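Local coordinates for UPF0434 family protein (Haloferax volcanii, PDB 6F5Z), which probably serves as an archaeal Trm112-type activator, forming a holoenzyme with a putative methyltransferase partner, at residues L9-L13 and D14-L18. Residues are numbered along the deposited sequence; the frame is centred on the assembly and turned at random.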
ATOM      1  N   LEU C   9      -1.696  20.831  17.844  1.00 17.06           N
ATOM      2  CA  LEU C   9      -0.643  20.496  18.782  1.00 15.90           C
ATOM      3  C   LEU C   9      -1.208  20.313  20.182  1.00 17.77           C
ATOM      4  O   LEU C   9      -2.203  20.946  20.536  1.00 19.50           O
ATOM      5  CB  LEU C   9       0.426  21.594  18.815  1.00 16.51           C
ATOM      6  CG  LEU C   9       1.188  21.843  17.500  1.00 19.98           C
ATOM      7  CD1 LEU C   9       2.195  22.987  17.686  1.00 21.37           C
ATOM      8  CD2 LEU C   9       1.940  20.567  17.023  1.00 20.11           C
ATOM      9  N   CYS C  10      -0.559  19.472  20.967  1.00 15.83           N
ATOM     10  CA  CYS C  10      -0.956  19.263  22.342  1.00 17.19           C
ATOM     11  C   CYS C  10       0.250  18.976  23.183  1.00 17.72           C
ATOM     12  O   CYS C  10       1.350  18.746  22.676  1.00 16.90           O
ATOM     13  CB  CYS C  10      -1.981  18.145  22.445  1.00 18.23           C
ATOM     14  SG  CYS C  10      -1.322  16.537  21.962  1.00 21.62           S
ATOM     15  N   ASP C  11       0.080  19.053  24.521  1.00 15.73           N
ATOM     16  CA  ASP C  11       1.176  18.763  25.402  1.00 15.41           C
ATOM     17  C   ASP C  11       1.608  17.303  25.204  1.00 16.35           C
ATOM     18  O   ASP C  11       0.781  16.424  25.294  1.00 17.86           O
ATOM     19  CB  ASP C  11       0.712  18.972  26.850  1.00 16.87           C
ATOM     20  CG  ASP C  11       1.815  19.024  27.877  1.00 20.59           C
ATOM     21  OD1 ASP C  11       2.809  18.259  27.743  1.00 19.48           O
ATOM     22  OD2 ASP C  11       1.663  19.775  28.868  1.00 18.24           O
ATOM     23  N   PRO C  12       2.871  17.023  24.876  1.00 16.71           N
ATOM     24  CA  PRO C  12       3.272  15.613  24.665  1.00 17.15           C
ATOM     25  C   PRO C  12       3.129  14.751  25.899  1.00 22.24           C
ATOM     26  O   PRO C  12       2.965  13.542  25.753  1.00 22.24           O
ATOM     27  CB  PRO C  12       4.742  15.720  24.257  1.00 19.45           C
ATOM     28  CG  PRO C  12       5.220  17.052  24.817  1.00 23.52           C
ATOM     29  CD  PRO C  12       4.007  17.954  24.691  1.00 18.33           C
ATOM     30  N   LEU C  13       3.124  15.363  27.113  1.00 18.11           N
ATOM     31  CA  LEU C  13       3.065  14.523  28.319  1.00 18.79           C
ATOM     32  C   LEU C  13       1.725  13.866  28.529  1.00 22.04           C
ATOM     33  O   LEU C  13       1.681  12.689  28.856  1.00 23.52           O
ATOM     34  CB  LEU C  13       3.391  15.351  29.555  1.00 19.37           C
ATOM     35  CG  LEU C  13       4.830  15.824  29.690  1.00 24.05           C
ATOM     36  CD1 LEU C  13       4.948  16.822  30.806  1.00 25.06           C
ATOM     37  CD2 LEU C  13       5.774  14.649  29.974  1.00 26.97           C
ATOM     38  N   ASP C  14       0.636  14.618  28.371  1.00 18.71           N
ATOM     39  CA  ASP C  14      -0.703  14.102  28.668  1.00 17.72           C
ATOM     40  C   ASP C  14      -1.758  14.435  27.610  1.00 21.99           C
ATOM     41  O   ASP C  14      -2.962  14.144  27.784  1.00 22.19           O
ATOM     42  CB  ASP C  14      -1.150  14.618  30.059  1.00 19.42           C
ATOM     43  CG  ASP C  14      -1.384  16.115  30.066  1.00 24.39           C
ATOM     44  OD1 ASP C  14      -0.995  16.787  29.084  1.00 22.04           O
ATOM     45  OD2 ASP C  14      -2.004  16.618  31.032  1.00 26.00           O
ATOM     46  N   LYS C  15      -1.308  15.012  26.490  1.00 18.58           N
ATOM     47  CA  LYS C  15      -2.174  15.325  25.352  1.00 18.38           C
ATOM     48  C   LYS C  15      -3.211  16.394  25.637  1.00 22.81           C
ATOM     49  O   LYS C  15      -4.186  16.528  24.898  1.00 23.62           O
ATOM     50  CB  LYS C  15      -2.844  14.049  24.732  1.00 21.75           C
ATOM     51  CG  LYS C  15      -1.927  12.824  24.614  1.00 22.38           C
ATOM     52  CD  LYS C  15      -0.579  13.097  23.952  1.00 19.52           C
ATOM     53  CE  LYS C  15       0.220  11.830  23.941  1.00 23.12           C
ATOM     54  NZ  LYS C  15       1.604  12.091  23.575  1.00 21.35           N
ATOM     55  N   SER C  16      -2.949  17.223  26.654  1.00 19.01           N
ATOM     56  CA  SER C  16      -3.847  18.306  26.993  1.00 18.37           C
ATOM     57  C   SER C  16      -3.558  19.545  26.142  1.00 19.30           C
ATOM     58  O   SER C  16      -2.550  19.634  25.431  1.00 19.47           O
ATOM     59  CB  SER C  16      -3.737  18.623  28.484  1.00 20.02           C
ATOM     60  OG  SER C  16      -2.387  18.885  28.810  1.00 23.66           O
ATOM     61  N   GLU C  17      -4.455  20.517  26.230  1.00 19.60           N
ATOM     62  CA  GLU C  17      -4.360  21.750  25.475  1.00 19.00           C
ATOM     63  C   GLU C  17      -3.147  22.578  25.895  1.00 20.62           C
ATOM     64  O   GLU C  17      -2.780  22.586  27.076  1.00 19.68           O
ATOM     65  CB  GLU C  17      -5.663  22.562  25.726  1.00 20.93           C
ATOM     66  CG  GLU C  17      -5.903  23.725  24.774  1.00 36.08           C
ATOM     67  CD  GLU C  17      -6.216  23.408  23.319  1.00 69.97           C
ATOM     68  OE1 GLU C  17      -6.095  24.332  22.482  1.00 73.65           O
ATOM     69  OE2 GLU C  17      -6.590  22.252  23.010  1.00 67.84           O
ATOM     70  N   LEU C  18      -2.549  23.293  24.913  1.00 17.26           N
ATOM     71  CA  LEU C  18      -1.462  24.235  25.153  1.00 17.24           C
ATOM     72  C   LEU C  18      -2.006  25.644  24.988  1.00 18.88           C
ATOM     73  O   LEU C  18      -2.822  25.917  24.098  1.00 19.72           O
ATOM     74  CB  LEU C  18      -0.324  24.061  24.120  1.00 16.49           C
ATOM     75  CG  LEU C  18       0.362  22.701  24.203  1.00 17.86           C
ATOM     76  CD1 LEU C  18       1.056  22.383  22.846  1.00 17.93           C
ATOM     77  CD2 LEU C  18       1.397  22.638  25.342  1.00 16.85           C
TER
HETATM   78  O   HOH W   1      -3.249  22.890  22.171  1.00 22.17           O
HETATM   79  O   HOH W   2      -0.695  20.449  30.003  1.00 20.08           O
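Lys15 leaves its backbone with CG anti to the carbonyl carbon, and the bend at chi2 brings its NZ back to donate to Pro12 O at 2.9 Å. On the same loop Asp11 sets CG anti to its own N (chi1 -166°), beside the carbonyl carbon, which brings OD1 to Leu13 N. Asp11 CB touches Asp14 OD1 at 3.6 Å, the two carboxylate planes standing 74° apart. An aspartate suits each place, because its short side chain can reach the N-H two residues ahead. Asp11 OD1 takes Leu13 N on its anti side, and Asp14 OD1 takes Ser16 N from above the carboxylate plane, making two Asx turns in succession. Ser16 OG lies 2.5 Å from Asp14 OD1, on the same face as Ser16 N, and two donors thus fix the rotation of the Asp14 carboxylate. Replacing Asp14 with an alanine would remove the acceptor shared by Ser16 N and OG, and the hydroxyl, left with water as a remaining partner, would probably be less firmly oriented. The backbone closes the loop: Lys15 N bonds to Asp11 O, while Asp11 N meets Ser16 O in the carbonyl plane, nearly straight at 172°. This tight loop leads into strand 18-22, an outer strand, within this chain, of the four-stranded antiparallel sheet of the Trm112p-like fold. Cys10 SG rests 3.7 Å from Lys15 CA. Leu18 CD1 packs on Cys10 C at 3.5 Å, and an apolar residue suits here because its side chain also touches Leu35 and Tyr44. A water joins Leu9 O to Leu18 N, and another links Asp11 OD2 to Ser16 OG. Asp11 OD2 and Asp14 OD1 lie 4.0 Å apart and would probably repel, but Asp11 is also gripped by Thr40 and Tyr44. Lys15 NZ forms salt bridges with Asp96 and Glu125 of the partner methyltransferase chain.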